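Geranyltranstransferase (Campylobacter jejuni, PDB 3NPK) catalyses the condensation of geranyl diphosphate with isopentenyl diphosphate to form farnesyl diphosphate, a chain-elongation step of isoprenoid biosynthesis. Local coordinates at the interface of chains A and B. Residues are numbered along the deposited sequence; one frame, centred on the assembly and turned at random. Chains: chain A/B, Geranyltranstransferase.

Contact 1: the interface of chains A and B. Residues chain A 84-85, 151-152, 155; chain B 24, 104, 108.
B:Thr104, with OG1 opposite its own carbonyl carbon (chi1 -69°), splits its two branches between a polar and an apolar part of chain A. The hydroxyl OG1 hydrogen-bonds the backbone carbonyl O of A:Ala84 at 3.1 Å, and a water lying 2.8 Å from OG1 of B:Thr104 also reaches that carbonyl, so direct and water-mediated links join the same two groups. The methyl CG2 goes the other way, into a notch between CG of selenomethionine A:Met85 and CB of A:Cys155, 3.8 Å from that CB. B:Thr104 lies in the first turn of helix 103-122, and B:Leu108, one turn on, continues the apolar strip along helix 147-156 of chain A. Its fork divides the work: CD1 rests against the backbone of A:Ala152, 3.5 Å from CA, while CD2 meets the selenium end of A:Met85, whose chain bends at its last torsion (chi3 -95°) and brings CE to 4.0 Å from CD2 of B:Leu108. The aliphatic part of A:Gln151 crosses this leucine at about a right angle, touching through CG. The short side chain of A:Ala152 probably allows CD1 to come this near the backbone. The patch belongs to a two-fold symmetric interface, probably that of the prenyl synthase homodimer. At the far end the imidazole of B:His24 holds a second water in its ring plane, NE2 to water 2.7 Å, and that water reaches the carbonyl O of A:Ala152.

Contact 2: the interface of chains A and B. Residues chain A 21-24; chain B 153, 162, 166, 169.
A:Phe23 pushes its ring from a loop of chain A into a slot formed by helices 147-156 and 164-189 of chain B, and hides 77 Å² there, a loop-into-helix-pair contact in the two-fold interface of the probable homodimer. The tight part surrounds this ring. Over one face stands the CG methylene of B:Glu166, 3.6 Å from the ring centroid in a CH-pi contact; the carboxylate beyond it is turned 28° from the ring plane. B:Ile153 approaches from the opposite face, where CD1 sits toward the rim, while its CG2 methyl packs 3.7 Å from CE1 of A:Phe23. Along the edge comes B:Phe169, its ring inclined 65° to that of A:Phe23 in an edge-to-face pair, with CE2 of A:Phe23 3.6 Å from CD1 of B:Phe169. Contacts on both faces and at the edge probably limit the freedom of the ring. A first torsion of 50° places CG of A:Phe23 between its backbone N and carbonyl carbon, directing the ring toward chain B. The flanks fit more loosely: B:Leu162 loses only 2 Å² and comes no nearer than 4.3 Å, CD1 to CE1 of A:Phe23, while CB of A:His24 merely brushes CG1 of B:Ile153. On the A:Glu21 side, the loop passes the outer end of the B:Phe169 ring, with CZ near both the carbonyl O of A:Glu21 and CB of A:Ser22. Within the loop, the hydroxyl OG of A:Ser22 accepts a hydrogen bond from the backbone N of A:His24, 3.0 Å long.

Contact 1: the interface of chains A and B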
loop_
_atom_site.group_PDB
_atom_site.type_symbol
_atom_site.label_atom_id
_atom_site.label_comp_id
_atom_site.label_asym_id
_atom_site.label_seq_id
_atom_site.Cartn_x
_atom_site.Cartn_y
_atom_site.Cartn_z
ATOM N N ALA A 84 -13.127 12.211 8.348
ATOM C CA ALA A 84 -14.121 11.139 8.177
ATOM C C ALA A 84 -14.026 10.112 9.299
ATOM O O ALA A 84 -15.011 9.456 9.651
ATOM C CB ALA A 84 -13.946 10.446 6.828
HETATM N N MSE A 85 -12.826 9.962 9.845
HETATM C CA MSE A 85 -12.609 8.983 10.900
HETATM C C MSE A 85 -12.453 9.650 12.258
HETATM O O MSE A 85 -13.447 10.149 12.800
HETATM C CB MSE A 85 -11.470 8.030 10.536
HETATM C CG MSE A 85 -11.943 7.061 9.458
HETATM SE SE MSE A 85 -10.697 5.686 8.936
HETATM C CE MSE A 85 -9.884 6.551 7.408
ATOM N N GLN A 151 -9.557 -1.448 11.654
ATOM C CA GLN A 151 -9.993 -0.057 11.618
ATOM C C GLN A 151 -11.418 0.111 11.070
ATOM O O GLN A 151 -12.206 0.914 11.599
ATOM C CB GLN A 151 -9.021 0.788 10.790
ATOM C CG GLN A 151 -9.409 2.265 10.687
ATOM C CD GLN A 151 -9.437 3.045 12.026
ATOM O OE1 GLN A 151 -9.333 2.480 13.114
ATOM N NE2 GLN A 151 -9.604 4.367 11.924
ATOM N N ALA A 152 -11.770 -0.655 10.038
ATOM C CA ALA A 152 -13.133 -0.566 9.497
ATOM C C ALA A 152 -14.152 -0.955 10.569
ATOM O O ALA A 152 -15.198 -0.308 10.730
ATOM C CB ALA A 152 -13.289 -1.463 8.257
ATOM N N CYS A 155 -14.324 1.835 13.314
ATOM C CA CYS A 155 -15.111 2.976 12.861
ATOM C C CYS A 155 -16.597 2.656 12.784
ATOM O O CYS A 155 -17.433 3.427 13.274
ATOM C CB CYS A 155 -14.626 3.453 11.498
ATOM S SG CYS A 155 -12.985 4.190 11.577
ATOM N N HIS B 24 -18.003 -7.562 10.181
ATOM C CA HIS B 24 -18.313 -6.309 9.487
ATOM C C HIS B 24 -19.414 -6.605 8.459
ATOM O O HIS B 24 -19.259 -7.497 7.637
ATOM C CB HIS B 24 -17.083 -5.730 8.784
ATOM C CG HIS B 24 -17.272 -4.311 8.359
ATOM N ND1 HIS B 24 -18.202 -3.939 7.411
ATOM C CD2 HIS B 24 -16.679 -3.165 8.780
ATOM C CE1 HIS B 24 -18.157 -2.630 7.247
ATOM N NE2 HIS B 24 -17.244 -2.135 8.067
ATOM N N THR B 104 -15.527 6.927 5.050
ATOM C CA THR B 104 -14.630 6.017 5.769
ATOM C C THR B 104 -14.430 4.728 4.988
ATOM O O THR B 104 -13.303 4.284 4.791
ATOM C CB THR B 104 -15.164 5.695 7.182
ATOM O OG1 THR B 104 -15.072 6.872 7.985
ATOM C CG2 THR B 104 -14.332 4.583 7.841
ATOM N N LEU B 108 -10.970 3.342 3.350
ATOM C CA LEU B 108 -10.394 2.091 3.832
ATOM C C LEU B 108 -10.365 1.002 2.763
ATOM O O LEU B 108 -9.415 0.221 2.713
ATOM C CB LEU B 108 -11.110 1.598 5.099
ATOM C CG LEU B 108 -10.911 2.501 6.325
ATOM C CD1 LEU B 108 -11.654 1.919 7.518
ATOM C CD2 LEU B 108 -9.416 2.642 6.659
HETATM O O HOH W 1 -15.869 6.526 10.665
HETATM O O HOH W 2 -16.478 0.497 7.991
#

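Contact 2: the interface of chains A and B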
loop_
_atom_site.group_PDB
_atom_site.type_symbol
_atom_site.label_atom_id
_atom_site.label_comp_id
_atom_site.label_asym_id
_atom_site.label_seq_id
_atom_site.Cartn_x
_atom_site.Cartn_y
_atom_site.Cartn_z
ATOM N N GLU A 21 11.501 14.389 -6.663
ATOM C CA GLU A 21 11.774 15.709 -7.215
ATOM C C GLU A 21 10.597 16.153 -8.075
ATOM O O GLU A 21 10.205 15.452 -8.995
ATOM C CB GLU A 21 13.061 15.664 -8.050
ATOM C CG GLU A 21 13.397 16.971 -8.742
ATOM C CD GLU A 21 14.574 16.857 -9.721
ATOM O OE1 GLU A 21 14.618 17.661 -10.677
ATOM O OE2 GLU A 21 15.446 15.973 -9.551
ATOM N N SER A 22 10.008 17.303 -7.761
ATOM C CA SER A 22 8.919 17.836 -8.571
ATOM C C SER A 22 8.718 19.308 -8.251
ATOM O O SER A 22 9.354 19.842 -7.338
ATOM C CB SER A 22 7.605 17.085 -8.300
ATOM O OG SER A 22 6.932 17.611 -7.164
ATOM N N PHE A 23 7.823 19.953 -8.994
ATOM C CA PHE A 23 7.495 21.353 -8.745
ATOM C C PHE A 23 6.341 21.518 -7.761
ATOM O O PHE A 23 5.855 22.632 -7.544
ATOM C CB PHE A 23 7.200 22.090 -10.057
ATOM C CG PHE A 23 6.205 21.387 -10.937
ATOM C CD1 PHE A 23 4.854 21.707 -10.872
ATOM C CD2 PHE A 23 6.618 20.390 -11.816
ATOM C CE1 PHE A 23 3.931 21.047 -11.668
ATOM C CE2 PHE A 23 5.705 19.728 -12.625
ATOM C CZ PHE A 23 4.353 20.051 -12.549
ATOM N N HIS A 24 5.894 20.424 -7.152
ATOM C CA HIS A 24 4.913 20.556 -6.072
ATOM C C HIS A 24 5.587 21.263 -4.887
ATOM O O HIS A 24 6.641 20.836 -4.441
ATOM C CB HIS A 24 4.406 19.180 -5.633
ATOM C CG HIS A 24 3.188 19.237 -4.762
ATOM N ND1 HIS A 24 3.189 19.822 -3.515
ATOM C CD2 HIS A 24 1.934 18.762 -4.953
ATOM C CE1 HIS A 24 1.983 19.722 -2.982
ATOM N NE2 HIS A 24 1.205 19.081 -3.834
ATOM N N ILE B 153 -0.102 16.633 -7.830
ATOM C CA ILE B 153 0.095 17.781 -8.708
ATOM C C ILE B 153 -1.204 18.177 -9.432
ATOM O O ILE B 153 -1.549 19.361 -9.512
ATOM C CB ILE B 153 1.261 17.517 -9.678
ATOM C CG1 ILE B 153 2.587 17.527 -8.897
ATOM C CG2 ILE B 153 1.285 18.545 -10.835
ATOM C CD1 ILE B 153 3.793 17.117 -9.727
ATOM N N LEU B 162 -0.116 25.867 -15.256
ATOM C CA LEU B 162 1.057 25.045 -15.561
ATOM C C LEU B 162 1.611 25.369 -16.947
ATOM O O LEU B 162 0.854 25.686 -17.862
ATOM C CB LEU B 162 0.689 23.550 -15.534
ATOM C CG LEU B 162 0.889 22.767 -14.239
ATOM C CD1 LEU B 162 0.764 23.637 -13.052
ATOM C CD2 LEU B 162 -0.028 21.544 -14.178
ATOM N N GLU B 166 5.436 21.323 -17.427
ATOM C CA GLU B 166 4.825 20.930 -16.160
ATOM C C GLU B 166 3.607 20.042 -16.397
ATOM O O GLU B 166 3.375 19.082 -15.663
ATOM C CB GLU B 166 4.457 22.173 -15.324
ATOM C CG GLU B 166 5.677 22.829 -14.677
ATOM C CD GLU B 166 5.402 24.219 -14.135
ATOM O OE1 GLU B 166 4.382 24.809 -14.530
ATOM O OE2 GLU B 166 6.217 24.723 -13.327
ATOM N N PHE B 169 4.799 16.616 -17.325
ATOM C CA PHE B 169 5.272 15.953 -16.103
ATOM C C PHE B 169 4.085 15.401 -15.321
ATOM O O PHE B 169 4.089 14.249 -14.867
ATOM C CB PHE B 169 6.067 16.944 -15.244
ATOM C CG PHE B 169 6.665 16.345 -13.994
ATOM C CD1 PHE B 169 5.879 16.127 -12.876
ATOM C CD2 PHE B 169 8.028 16.047 -13.922
ATOM C CE1 PHE B 169 6.422 15.592 -11.718
ATOM C CE2 PHE B 169 8.576 15.508 -12.762
ATOM C CZ PHE B 169 7.764 15.281 -11.657
#

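Contact 1 and contact 2 lie about 32 Å apart, measured between the centres of their C-alpha atoms, yet both use helix 147-156 and the loop that carries B:His24 in contact 1 and A:His24 in contact 2. In contact 1 the helix belongs to chain A and the histidine to chain B; in contact 2 these roles are reversed. Because the interface is two-fold symmetric, each pairing recurs in its twin, so the loop and helix 103-122 of one subunit both meet helix 147-156 of the other. This reciprocal use fits the homodimer typical of prenyl synthases, although the structure alone does not prove the oligomeric state in solution.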